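Local coordinates for ribosome-inactivating protein 3 (Zea mays, PDB 2PQG) that is a plant ribosome-inactivating protein from maize, built on the mixed helix-and-sheet fold of that family, at residues A[4-9]-A[123-128]; A[56-61]-A[130-135]; A[71-76]-A[184-189]; A[103-108]-A[172-177]. One frame throughout, in Å; residues are numbered along the deposited sequence.

Overall arrangement
Two helices carry all four contacts. Helix 125-135 serves contacts 1 and 2, whose centres lie about 8 Å apart and whose other segments sit on or just beyond the neighbouring parallel strands 2-7 and 51-57; E9 OE2 bonds R59 N across the two. Helix 171-189 serves contact 3 near one end and contact 4 near the other, with centres about 14 Å apart, and Y73 OH bonds G107 O between them. One place where the helices meet is between contacts 2 and 4, A131 and L135 packing on K176 and L177. The centre of contact 3 lies closest to the centre of the chain, about 4 Å from it, and probably borders the active-site cleft known from family relatives.

Contact 1: A[4-9]-A[123-128]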
loop_
_atom_site.group_PDB
_atom_site.type_symbol
_atom_site.label_atom_id
_atom_site.label_comp_id
_atom_site.label_asym_id
_atom_site.label_seq_id
_atom_site.Cartn_x
_atom_site.Cartn_y
_atom_site.Cartn_z
ATOM N N GLU A 4 3.370 14.000 -4.408
ATOM C CA GLU A 4 2.358 14.416 -3.447
ATOM C C GLU A 4 3.094 14.501 -2.099
ATOM O O GLU A 4 4.111 13.815 -1.878
ATOM C CB GLU A 4 1.205 13.416 -3.310
ATOM C CG GLU A 4 0.586 13.001 -4.619
ATOM C CD GLU A 4 -0.072 14.144 -5.362
ATOM O OE1 GLU A 4 -0.667 15.019 -4.702
ATOM O OE2 GLU A 4 -0.015 14.150 -6.610
ATOM N N ILE A 5 2.603 15.360 -1.207
ATOM C CA ILE A 5 3.207 15.541 0.110
ATOM C C ILE A 5 2.154 15.481 1.207
ATOM O O ILE A 5 1.140 16.178 1.137
ATOM C CB ILE A 5 3.946 16.889 0.219
ATOM C CG1 ILE A 5 5.109 16.929 -0.779
ATOM C CG2 ILE A 5 4.464 17.084 1.640
ATOM C CD1 ILE A 5 5.800 18.276 -0.852
ATOM N N PHE A 6 2.385 14.634 2.207
ATOM C CA PHE A 6 1.464 14.521 3.321
ATOM C C PHE A 6 2.186 14.757 4.664
ATOM O O PHE A 6 3.094 14.016 5.027
ATOM C CB PHE A 6 0.790 13.138 3.361
ATOM C CG PHE A 6 -0.278 13.037 4.400
ATOM C CD1 PHE A 6 -0.338 11.947 5.245
ATOM C CD2 PHE A 6 -1.202 14.067 4.564
ATOM C CE1 PHE A 6 -1.300 11.881 6.257
ATOM C CE2 PHE A 6 -2.167 14.012 5.571
ATOM C CZ PHE A 6 -2.216 12.916 6.419
ATOM N N PRO A 7 1.807 15.824 5.395
ATOM C CA PRO A 7 2.392 16.191 6.692
ATOM C C PRO A 7 1.756 15.303 7.750
ATOM O O PRO A 7 0.857 15.727 8.485
ATOM C CB PRO A 7 2.020 17.659 6.835
ATOM C CG PRO A 7 0.697 17.739 6.097
ATOM C CD PRO A 7 0.839 16.834 4.918
ATOM N N VAL A 8 2.225 14.063 7.831
ATOM C CA VAL A 8 1.645 13.084 8.745
ATOM C C VAL A 8 1.123 13.750 10.015
ATOM O O VAL A 8 -0.078 13.742 10.285
ATOM C CB VAL A 8 2.664 11.996 9.129
ATOM C CG1 VAL A 8 1.973 10.858 9.864
ATOM C CG2 VAL A 8 3.381 11.481 7.889
ATOM N N GLU A 9 2.035 14.324 10.794
ATOM C CA GLU A 9 1.739 14.730 12.145
ATOM C C GLU A 9 0.789 15.895 12.273
ATOM O O GLU A 9 0.272 16.165 13.359
ATOM C CB GLU A 9 3.046 15.026 12.890
ATOM C CG GLU A 9 3.872 13.802 13.239
ATOM C CD GLU A 9 4.894 14.084 14.330
ATOM O OE1 GLU A 9 4.500 14.163 15.513
ATOM O OE2 GLU A 9 6.089 14.239 14.005
ATOM N N MET A 123 -3.846 0.655 11.665
ATOM C CA MET A 123 -3.562 1.918 10.997
ATOM C C MET A 123 -3.966 3.119 11.833
ATOM O O MET A 123 -4.554 2.968 12.907
ATOM C CB MET A 123 -4.244 1.938 9.617
ATOM C CG MET A 123 -3.873 0.743 8.748
ATOM S SD MET A 123 -4.932 0.606 7.294
ATOM C CE MET A 123 -6.348 -0.265 7.970
ATOM N N GLY A 124 -3.661 4.306 11.321
ATOM C CA GLY A 124 -3.947 5.535 12.033
ATOM C C GLY A 124 -2.810 6.518 11.779
ATOM O O GLY A 124 -1.792 6.181 11.161
ATOM N N ARG A 125 -2.986 7.757 12.225
ATOM C CA ARG A 125 -1.980 8.792 12.021
ATOM C C ARG A 125 -0.752 8.470 12.863
ATOM O O ARG A 125 0.377 8.512 12.366
ATOM C CB ARG A 125 -2.548 10.162 12.403
ATOM C CG ARG A 125 -1.613 11.318 12.140
ATOM C CD ARG A 125 -2.134 12.579 12.802
ATOM N NE ARG A 125 -3.399 13.034 12.229
ATOM C CZ ARG A 125 -3.523 13.579 11.022
ATOM N NH1 ARG A 125 -4.717 13.961 10.593
ATOM N NH2 ARG A 125 -2.459 13.749 10.243
ATOM N N ALA A 126 -0.973 8.130 14.131
ATOM C CA ALA A 126 0.143 7.794 15.011
ATOM C C ALA A 126 0.913 6.604 14.436
ATOM O O ALA A 126 2.144 6.557 14.501
ATOM C CB ALA A 126 -0.365 7.468 16.412
ATOM N N GLU A 127 0.171 5.649 13.878
ATOM C CA GLU A 127 0.749 4.455 13.267
ATOM C C GLU A 127 1.575 4.833 12.043
ATOM O O GLU A 127 2.606 4.222 11.772
ATOM C CB GLU A 127 -0.358 3.488 12.838
ATOM C CG GLU A 127 -1.197 2.900 13.968
ATOM C CD GLU A 127 -0.461 1.830 14.757
ATOM O OE1 GLU A 127 0.582 1.326 14.269
ATOM O OE2 GLU A 127 -0.940 1.484 15.864
ATOM N N MET A 128 1.116 5.836 11.297
ATOM C CA MET A 128 1.839 6.289 10.111
ATOM C C MET A 128 3.067 7.126 10.503
ATOM O O MET A 128 4.086 7.116 9.806
ATOM C CB MET A 128 0.920 7.112 9.207
ATOM C CG MET A 128 1.556 7.476 7.876
ATOM S SD MET A 128 0.480 8.483 6.819
ATOM C CE MET A 128 -0.631 7.273 6.143
#
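V8 and M128 make the apolar part of this contact. CG1 of V8, anti to its backbone N (chi1 -169°), packs against CG of M128 at 3.9 Å, and the same methyl lies 3.8 Å from the carbonyl O of R125. The unbranched methionine chain suits its place because it can run past the valine and still bring sulfur to the aromatic ring of F6.

That meeting is a Met-aromatic contact made in the ring plane: SD of M128 is 5.0 Å from the centroid of F6 and 89° off the ring normal, approaching the edge at CD1 and CE1. F18 stacks on F6, and Y13 meets it edge-to-face.

The polar link runs from R125 NH2 to the carbonyl O of V8. It is modelled at 2.4 Å, a length to be treated as doubtful, with the acceptor near the guanidinium plane. NE and NH1 of the same arginine bond N202 OD1 and Y13 O.

The end of strand 2-7 and V8 after it thus meet the first turn of helix 125-135 through apolar packing and the arginine side chain together. The buried guanidinium's charge is probably stabilised by the dipoles of neutral oxygens, N202 OD1 and Y13 O, with V8 O a less certain third.

Contact 2: A[56-61]-A[130-135]; sequences LKTRTS and RAVNDL
V132 has the most surface buried here, its two methyls dividing the strand end between them. CG2 lies against CB of L56 at 3.6 Å and also near CD1 of the same leucine. CG1 rests beside the backbone, 3.4 Å from L56 O, and faces CG2 of T58. A beta-branched residue suits the site, since it offers one methyl to the leucine and the other to the chain just beyond. I63 of the adjoining strand also touches V132, which places the valine over the sheet.

The next residue along the helix, N133, meets T58 tip to tip. Its ND2 donates to T58 OG1 at 3.1 Å in a nearly straight bond, 171° at the hydrogen, and the oxygen lies in the amide plane. The other amide atom, OD1, accepts from a water at 3.0 Å, and that water in turn accepts from T60 OG1. Asparagine thus uses both ends of its amide, while CB of S61 packs beside ND2.

T58 OG1 stands between its own backbone N and carbonyl carbon (chi1 72°), where it can also take the backbone N-H groups of T60 at 2.6 Å and S61 at 2.7 Å. Three N-H donors therefore converge on one hydroxyl oxygen, which holds the turn and the asparagine together.

The two bonds from the backbone N of T60 and of S61 to T58 OG1 make an ST turn and an ST motif in the connection between antiparallel strands 51-57 and 62-68, a beta-hairpin whose end is packed on helix 125-135.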
loop_
_atom_site.group_PDB
_atom_site.type_symbol
_atom_site.label_atom_id
_atom_site.label_comp_id
_atom_site.label_asym_id
_atom_site.label_seq_id
_atom_site.Cartn_x
_atom_site.Cartn_y
_atom_site.Cartn_z
ATOM N N LEU A 56 5.983 11.341 2.664
ATOM C CA LEU A 56 5.357 11.378 3.976
ATOM C C LEU A 56 6.339 11.989 4.978
ATOM O O LEU A 56 7.429 11.459 5.221
ATOM C CB LEU A 56 4.975 9.970 4.424
ATOM C CG LEU A 56 4.169 9.156 3.411
ATOM C CD1 LEU A 56 3.902 7.757 3.979
ATOM C CD2 LEU A 56 2.866 9.862 3.102
ATOM N N LYS A 57 5.942 13.105 5.568
ATOM C CA LYS A 57 6.796 13.802 6.522
ATOM C C LYS A 57 6.220 13.863 7.919
ATOM O O LYS A 57 4.989 13.931 8.093
ATOM C CB LYS A 57 7.020 15.245 6.075
ATOM C CG LYS A 57 7.069 15.458 4.564
ATOM C CD LYS A 57 6.705 16.884 4.162
ATOM C CE LYS A 57 7.937 17.722 3.914
ATOM N NZ LYS A 57 7.964 18.932 4.775
ATOM N N THR A 58 7.095 13.799 8.912
ATOM C CA THR A 58 6.696 14.071 10.278
ATOM C C THR A 58 7.136 15.467 10.674
ATOM O O THR A 58 7.292 16.352 9.831
ATOM C CB THR A 58 7.309 13.052 11.258
ATOM O OG1 THR A 58 8.716 13.294 11.385
ATOM C CG2 THR A 58 7.085 11.633 10.760
ATOM N N ARG A 59 7.334 15.650 11.970
ATOM C CA ARG A 59 8.018 16.832 12.508
ATOM C C ARG A 59 9.518 16.558 12.595
ATOM O O ARG A 59 10.333 17.476 12.746
ATOM C CB ARG A 59 7.528 17.095 13.933
ATOM C CG ARG A 59 8.533 17.831 14.829
ATOM C CD ARG A 59 8.041 17.997 16.253
ATOM N NE ARG A 59 8.904 18.884 17.030
ATOM C CZ ARG A 59 10.217 18.717 17.178
ATOM N NH1 ARG A 59 10.832 17.692 16.600
ATOM N NH2 ARG A 59 10.920 19.572 17.911
ATOM N N THR A 60 9.883 15.285 12.495
ATOM C CA THR A 60 11.270 14.872 12.680
ATOM C C THR A 60 11.915 14.476 11.354
ATOM O O THR A 60 12.943 15.027 10.961
ATOM C CB THR A 60 11.383 13.694 13.666
ATOM O OG1 THR A 60 11.067 14.145 14.990
ATOM C CG2 THR A 60 12.792 13.122 13.654
ATOM N N SER A 61 11.301 13.515 10.670
ATOM C CA SER A 61 11.921 12.866 9.531
ATOM C C SER A 61 10.958 12.782 8.360
ATOM O O SER A 61 9.911 13.427 8.360
ATOM C CB SER A 61 12.375 11.464 9.918
ATOM O OG SER A 61 13.292 10.954 8.971
ATOM N N ARG A 130 4.987 6.717 13.248
ATOM C CA ARG A 130 6.027 5.794 13.682
ATOM C C ARG A 130 6.641 4.998 12.527
ATOM O O ARG A 130 7.840 4.703 12.527
ATOM C CB ARG A 130 5.473 4.833 14.739
ATOM C CG ARG A 130 5.114 5.501 16.050
ATOM C CD ARG A 130 5.005 4.492 17.176
ATOM N NE ARG A 130 3.805 3.667 17.080
ATOM C CZ ARG A 130 2.577 4.097 17.354
ATOM N NH1 ARG A 130 2.383 5.351 17.745
ATOM N NH2 ARG A 130 1.541 3.272 17.246
ATOM N N ALA A 131 5.816 4.646 11.549
ATOM C CA ALA A 131 6.284 3.901 10.386
ATOM C C ALA A 131 7.286 4.720 9.580
ATOM O O ALA A 131 8.337 4.212 9.181
ATOM C CB ALA A 131 5.104 3.513 9.513
ATOM N N VAL A 132 6.962 5.987 9.337
ATOM C CA VAL A 132 7.853 6.860 8.586
ATOM C C VAL A 132 9.141 7.111 9.372
ATOM O O VAL A 132 10.241 6.977 8.834
ATOM C CB VAL A 132 7.176 8.219 8.254
ATOM C CG1 VAL A 132 8.190 9.182 7.632
ATOM C CG2 VAL A 132 6.021 7.998 7.287
ATOM N N ASN A 133 9.009 7.450 10.650
ATOM C CA ASN A 133 10.185 7.715 11.464
ATOM C C ASN A 133 11.088 6.494 11.537
ATOM O O ASN A 133 12.311 6.618 11.550
ATOM C CB ASN A 133 9.761 8.175 12.863
ATOM C CG ASN A 133 9.216 9.597 12.863
ATOM O OD1 ASN A 133 8.490 9.996 13.774
ATOM N ND2 ASN A 133 9.573 10.371 11.836
ATOM N N ASP A 134 10.473 5.319 11.560
ATOM C CA ASP A 134 11.200 4.057 11.625
ATOM C C ASP A 134 11.919 3.782 10.306
ATOM O O ASP A 134 13.127 3.538 10.290
ATOM C CB ASP A 134 10.224 2.913 11.907
ATOM C CG ASP A 134 10.894 1.707 12.534
ATOM O OD1 ASP A 134 11.991 1.320 12.086
ATOM O OD2 ASP A 134 10.309 1.138 13.477
ATOM N N LEU A 135 11.168 3.818 9.206
ATOM C CA LEU A 135 11.727 3.556 7.880
ATOM C C LEU A 135 12.728 4.615 7.414
ATOM O O LEU A 135 13.592 4.340 6.574
ATOM C CB LEU A 135 10.594 3.402 6.854
ATOM C CG LEU A 135 9.720 2.162 7.072
ATOM C CD1 LEU A 135 8.552 2.184 6.099
ATOM C CD2 LEU A 135 10.561 0.887 6.897
HETATM O O HOH W 1 8.419 12.805 14.763
#

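Contact 3: A[71-76]-A[184-189]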
loop_
_atom_site.group_PDB
_atom_site.type_symbol
_atom_site.label_atom_id
_atom_site.label_comp_id
_atom_site.label_asym_id
_atom_site.label_seq_id
_atom_site.Cartn_x
_atom_site.Cartn_y
_atom_site.Cartn_z
ATOM N N ASN A 71 -0.761 0.219 -11.468
ATOM C CA ASN A 71 -1.498 -0.630 -10.532
ATOM C C ASN A 71 -1.593 -0.021 -9.134
ATOM O O ASN A 71 -2.126 -0.640 -8.213
ATOM C CB ASN A 71 -0.870 -2.025 -10.449
ATOM C CG ASN A 71 0.535 -2.001 -9.900
ATOM O OD1 ASN A 71 0.924 -1.071 -9.189
ATOM N ND2 ASN A 71 1.306 -3.036 -10.211
ATOM N N LEU A 72 -1.091 1.204 -8.995
ATOM C CA LEU A 72 -1.091 1.932 -7.725
ATOM C C LEU A 72 -0.438 1.158 -6.587
ATOM O O LEU A 72 -0.909 1.193 -5.450
ATOM C CB LEU A 72 -2.517 2.338 -7.314
ATOM C CG LEU A 72 -3.148 3.566 -7.989
ATOM C CD1 LEU A 72 -4.422 3.961 -7.254
ATOM C CD2 LEU A 72 -2.167 4.730 -7.973
ATOM N N TYR A 73 0.656 0.466 -6.880
ATOM C CA TYR A 73 1.316 -0.289 -5.832
ATOM C C TYR A 73 2.732 0.173 -5.574
ATOM O O TYR A 73 3.440 0.590 -6.484
ATOM C CB TYR A 73 1.325 -1.773 -6.164
ATOM C CG TYR A 73 1.246 -2.645 -4.933
ATOM C CD1 TYR A 73 0.056 -2.756 -4.216
ATOM C CD2 TYR A 73 2.357 -3.358 -4.483
ATOM C CE1 TYR A 73 -0.027 -3.558 -3.080
ATOM C CE2 TYR A 73 2.287 -4.161 -3.346
ATOM C CZ TYR A 73 1.091 -4.259 -2.652
ATOM O OH TYR A 73 1.011 -5.074 -1.545
ATOM N N LEU A 74 3.136 0.071 -4.314
ATOM C CA LEU A 74 4.466 0.479 -3.865
ATOM C C LEU A 74 5.593 -0.391 -4.416
ATOM O O LEU A 74 5.508 -1.618 -4.382
ATOM C CB LEU A 74 4.501 0.442 -2.337
ATOM C CG LEU A 74 5.758 0.871 -1.595
ATOM C CD1 LEU A 74 5.995 2.349 -1.793
ATOM C CD2 LEU A 74 5.577 0.571 -0.125
ATOM N N VAL A 75 6.648 0.238 -4.922
ATOM C CA VAL A 75 7.782 -0.511 -5.454
ATOM C C VAL A 75 8.961 -0.371 -4.500
ATOM O O VAL A 75 9.726 -1.315 -4.297
ATOM C CB VAL A 75 8.216 0.001 -6.839
ATOM C CG1 VAL A 75 9.326 -0.876 -7.393
ATOM C CG2 VAL A 75 7.028 0.014 -7.782
ATOM N N GLY A 76 9.101 0.814 -3.913
ATOM C CA GLY A 76 10.190 1.056 -2.986
ATOM C C GLY A 76 10.042 2.394 -2.296
ATOM O O GLY A 76 9.071 3.113 -2.528
ATOM N N VAL A 184 -1.947 3.940 2.204
ATOM C CA VAL A 184 -1.740 4.721 0.989
ATOM C C VAL A 184 -2.193 4.034 -0.312
ATOM O O VAL A 184 -3.183 4.451 -0.915
ATOM C CB VAL A 184 -0.271 5.155 0.867
ATOM C CG1 VAL A 184 -0.084 6.011 -0.360
ATOM C CG2 VAL A 184 0.138 5.935 2.114
ATOM N N CYS A 185 -1.492 2.990 -0.748
ATOM C CA CYS A 185 -1.869 2.312 -1.985
ATOM C C CYS A 185 -3.298 1.837 -1.981
ATOM O O CYS A 185 -4.089 2.192 -2.861
ATOM C CB CYS A 185 -0.992 1.103 -2.231
ATOM S SG CYS A 185 0.738 1.498 -2.410
ATOM N N GLU A 186 -3.619 1.008 -0.995
ATOM C CA GLU A 186 -4.960 0.454 -0.878
ATOM C C GLU A 186 -5.968 1.526 -0.501
ATOM O O GLU A 186 -7.158 1.386 -0.773
ATOM C CB GLU A 186 -4.965 -0.699 0.133
ATOM C CG GLU A 186 -3.991 -1.805 -0.251
ATOM C CD GLU A 186 -4.399 -2.581 -1.505
ATOM O OE1 GLU A 186 -5.183 -2.048 -2.313
ATOM O OE2 GLU A 186 -3.924 -3.723 -1.696
ATOM N N GLY A 187 -5.492 2.598 0.124
ATOM C CA GLY A 187 -6.385 3.682 0.473
ATOM C C GLY A 187 -6.805 4.376 -0.817
ATOM O O GLY A 187 -7.945 4.832 -0.950
ATOM N N LEU A 188 -5.880 4.445 -1.775
ATOM C CA LEU A 188 -6.141 5.083 -3.061
ATOM C C LEU A 188 -7.033 4.203 -3.956
ATOM O O LEU A 188 -7.949 4.698 -4.615
ATOM C CB LEU A 188 -4.816 5.392 -3.775
ATOM C CG LEU A 188 -3.849 6.418 -3.164
ATOM C CD1 LEU A 188 -2.518 6.359 -3.894
ATOM C CD2 LEU A 188 -4.429 7.820 -3.240
ATOM N N ARG A 189 -6.762 2.902 -3.971
ATOM C CA ARG A 189 -7.542 1.960 -4.768
ATOM C C ARG A 189 -8.983 1.795 -4.283
ATOM O O ARG A 189 -9.925 1.833 -5.074
ATOM C CB ARG A 189 -6.903 0.573 -4.736
ATOM C CG ARG A 189 -5.650 0.376 -5.541
ATOM C CD ARG A 189 -5.100 -0.998 -5.210
ATOM N NE ARG A 189 -3.919 -1.326 -5.992
ATOM C CZ ARG A 189 -3.290 -2.493 -5.925
ATOM N NH1 ARG A 189 -3.733 -3.435 -5.106
ATOM N NH2 ARG A 189 -2.234 -2.726 -6.691
#
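L72 and L188 form the apolar centre, their side chains crossing at about a right angle with CD1 of L72 3.8 Å from CB of L188. The aliphatic part of R189 slides past L72 in the opposite direction, so that the leucine is bordered by two successive helical residues. L41 and L258 also touch L72. Beside this group C185 lies against the backbone of 72-74, its CB 3.2 Å from L72 O. Its SG packs on CB of L74 at 3.9 Å and lies 5.2 Å from the centroid of the Y73 ring, an oblique sulfur-aromatic contact. A small residue suits this place, where helix and chain backbones come close.

Further out, the Y73 ring meets the guanidinium of R189. CD1 of Y73 sits over one guanidinium face, 3.4 Å from NH2, and the two planes are 32° apart. The tyrosine hydroxyl reaches on to G107 O. W220 makes a cation-pi contact with R189.

At the polar edge the arginine, extended through chi3 at 177°, grips the carbonyl O of N71 side-on. NH2 donates to that oxygen at 2.6 Å and NE at 2.9 Å, with N71 O close to the guanidinium plane, which fixes the rotation of the group. NH1 forms a salt bridge with E186 OE2 at 3.4 Å, one turn back on the helix.

The glutamate and arginine three places apart on helix 171-189, with a tyrosine and a tryptophan beside them, are consistent with the E-x-x-R signature lining the cleft in ribosome-inactivating proteins.

Contact 4: A[103-108]-A[172-177]; sequences LGFGGR and DTKSKL
F105 lays one ring face under the side chain of K174, in a CH-pi contact that puts CG of the lysine 3.8 Å from the ring centroid and 16° off the normal. The extended lysine chain continues across that face, bringing CE to 3.9 Å from CG of F105. Its charged end is farther off: NZ lies 5.5 Å from the centroid, at most a weak cation-pi attraction, and forms a salt bridge with D168. Lysine suits the site because its methylenes cover the ring while NZ, the charged end, pairs with the carboxylate of D168.

The opposite face carries CB of L103, 3.7 Å above the ring plane. Two helix residues approach the rim instead. T173 brings CG2 to 3.9 Å from CZ in the ring plane, and CD1 of L177 comes to the edge at CE1. That leucine methyl also meets L103 CD1 tip to tip at 3.7 Å.

No hydrogen bond crosses between 103-108 and 172-177; the join rests on CH-pi and apolar contacts about the F105 ring, with the L103-L177 methyl contact beside it and the lysine charge answered outside it.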
loop_
_atom_site.group_PDB
_atom_site.type_symbol
_atom_site.label_atom_id
_atom_site.label_comp_id
_atom_site.label_asym_id
_atom_site.label_seq_id
_atom_site.Cartn_x
_atom_site.Cartn_y
_atom_site.Cartn_z
ATOM N N LEU A 103 15.387 -5.035 -0.576
ATOM C CA LEU A 103 14.918 -5.219 0.789
ATOM C C LEU A 103 15.110 -6.688 1.185
ATOM O O LEU A 103 15.246 -7.016 2.363
ATOM C CB LEU A 103 13.439 -4.812 0.908
ATOM C CG LEU A 103 13.148 -3.310 1.118
ATOM C CD1 LEU A 103 11.655 -2.981 0.955
ATOM C CD2 LEU A 103 13.625 -2.916 2.511
ATOM N N GLY A 104 15.145 -7.570 0.190
ATOM C CA GLY A 104 15.325 -8.983 0.472
ATOM C C GLY A 104 14.018 -9.757 0.454
ATOM O O GLY A 104 14.012 -10.986 0.381
ATOM N N PHE A 105 12.906 -9.035 0.528
ATOM C CA PHE A 105 11.589 -9.654 0.505
ATOM C C PHE A 105 10.724 -8.908 -0.504
ATOM O O PHE A 105 11.069 -7.796 -0.907
ATOM C CB PHE A 105 10.966 -9.622 1.907
ATOM C CG PHE A 105 11.017 -8.277 2.574
ATOM C CD1 PHE A 105 9.941 -7.404 2.487
ATOM C CD2 PHE A 105 12.134 -7.890 3.304
ATOM C CE1 PHE A 105 9.972 -6.167 3.123
ATOM C CE2 PHE A 105 12.181 -6.652 3.946
ATOM C CZ PHE A 105 11.098 -5.789 3.856
ATOM N N GLY A 106 9.622 -9.520 -0.930
ATOM C CA GLY A 106 8.760 -8.876 -1.907
ATOM C C GLY A 106 7.634 -8.055 -1.300
ATOM O O GLY A 106 7.470 -8.011 -0.081
ATOM N N GLY A 107 6.842 -7.422 -2.159
ATOM C CA GLY A 107 5.740 -6.595 -1.699
ATOM C C GLY A 107 4.386 -7.262 -1.511
ATOM O O GLY A 107 3.429 -6.601 -1.110
ATOM N N ARG A 108 4.326 -8.591 -1.818
ATOM C CA ARG A 108 3.094 -9.346 -1.618
ATOM C C ARG A 108 2.695 -9.372 -0.147
ATOM O O ARG A 108 3.550 -9.353 0.739
ATOM C CB ARG A 108 3.249 -10.774 -2.147
ATOM C CG ARG A 108 2.756 -10.964 -3.572
ATOM C CD ARG A 108 3.817 -11.619 -4.441
ATOM N NE ARG A 108 4.549 -10.639 -5.239
ATOM C CZ ARG A 108 4.762 -10.751 -6.546
ATOM N NH1 ARG A 108 4.298 -11.801 -7.208
ATOM N NH2 ARG A 108 5.439 -9.812 -7.193
ATOM N N ASP A 172 10.380 -5.823 11.716
ATOM C CA ASP A 172 9.964 -4.452 11.999
ATOM C C ASP A 172 9.678 -3.659 10.728
ATOM O O ASP A 172 8.660 -2.973 10.635
ATOM C CB ASP A 172 11.029 -3.734 12.832
ATOM C CG ASP A 172 10.641 -2.312 13.171
ATOM O OD1 ASP A 172 9.575 -2.112 13.797
ATOM O OD2 ASP A 172 11.408 -1.394 12.804
ATOM N N THR A 173 10.579 -3.753 9.755
ATOM C CA THR A 173 10.405 -3.065 8.490
ATOM C C THR A 173 9.168 -3.612 7.764
ATOM O O THR A 173 8.329 -2.845 7.298
ATOM C CB THR A 173 11.645 -3.241 7.591
ATOM O OG1 THR A 173 12.764 -2.578 8.186
ATOM C CG2 THR A 173 11.402 -2.657 6.218
ATOM N N LYS A 174 9.045 -4.931 7.663
ATOM C CA LYS A 174 7.879 -5.498 6.992
ATOM C C LYS A 174 6.594 -4.970 7.612
ATOM O O LYS A 174 5.599 -4.754 6.925
ATOM C CB LYS A 174 7.866 -7.022 7.103
ATOM C CG LYS A 174 8.960 -7.712 6.347
ATOM C CD LYS A 174 8.703 -9.198 6.339
ATOM C CE LYS A 174 9.946 -9.958 5.973
ATOM N NZ LYS A 174 9.824 -11.358 6.444
ATOM N N SER A 175 6.630 -4.773 8.923
ATOM C CA SER A 175 5.479 -4.300 9.670
ATOM C C SER A 175 5.118 -2.862 9.336
ATOM O O SER A 175 3.954 -2.555 9.095
ATOM C CB SER A 175 5.757 -4.441 11.163
ATOM O OG SER A 175 4.706 -3.888 11.923
ATOM N N LYS A 176 6.119 -1.989 9.326
ATOM C CA LYS A 176 5.913 -0.578 9.018
ATOM C C LYS A 176 5.518 -0.400 7.548
ATOM O O LYS A 176 4.684 0.451 7.207
ATOM C CB LYS A 176 7.187 0.200 9.330
ATOM C CG LYS A 176 7.565 0.146 10.820
ATOM C CD LYS A 176 6.453 0.772 11.658
ATOM C CE LYS A 176 6.753 0.792 13.149
ATOM N NZ LYS A 176 6.405 -0.495 13.791
ATOM N N LEU A 177 6.099 -1.221 6.679
ATOM C CA LEU A 177 5.793 -1.139 5.260
ATOM C C LEU A 177 4.368 -1.543 4.915
ATOM O O LEU A 177 3.729 -0.890 4.095
ATOM C CB LEU A 177 6.786 -1.976 4.448
ATOM C CG LEU A 177 8.118 -1.268 4.161
ATOM C CD1 LEU A 177 9.046 -2.173 3.377
ATOM C CD2 LEU A 177 7.847 0.021 3.383
#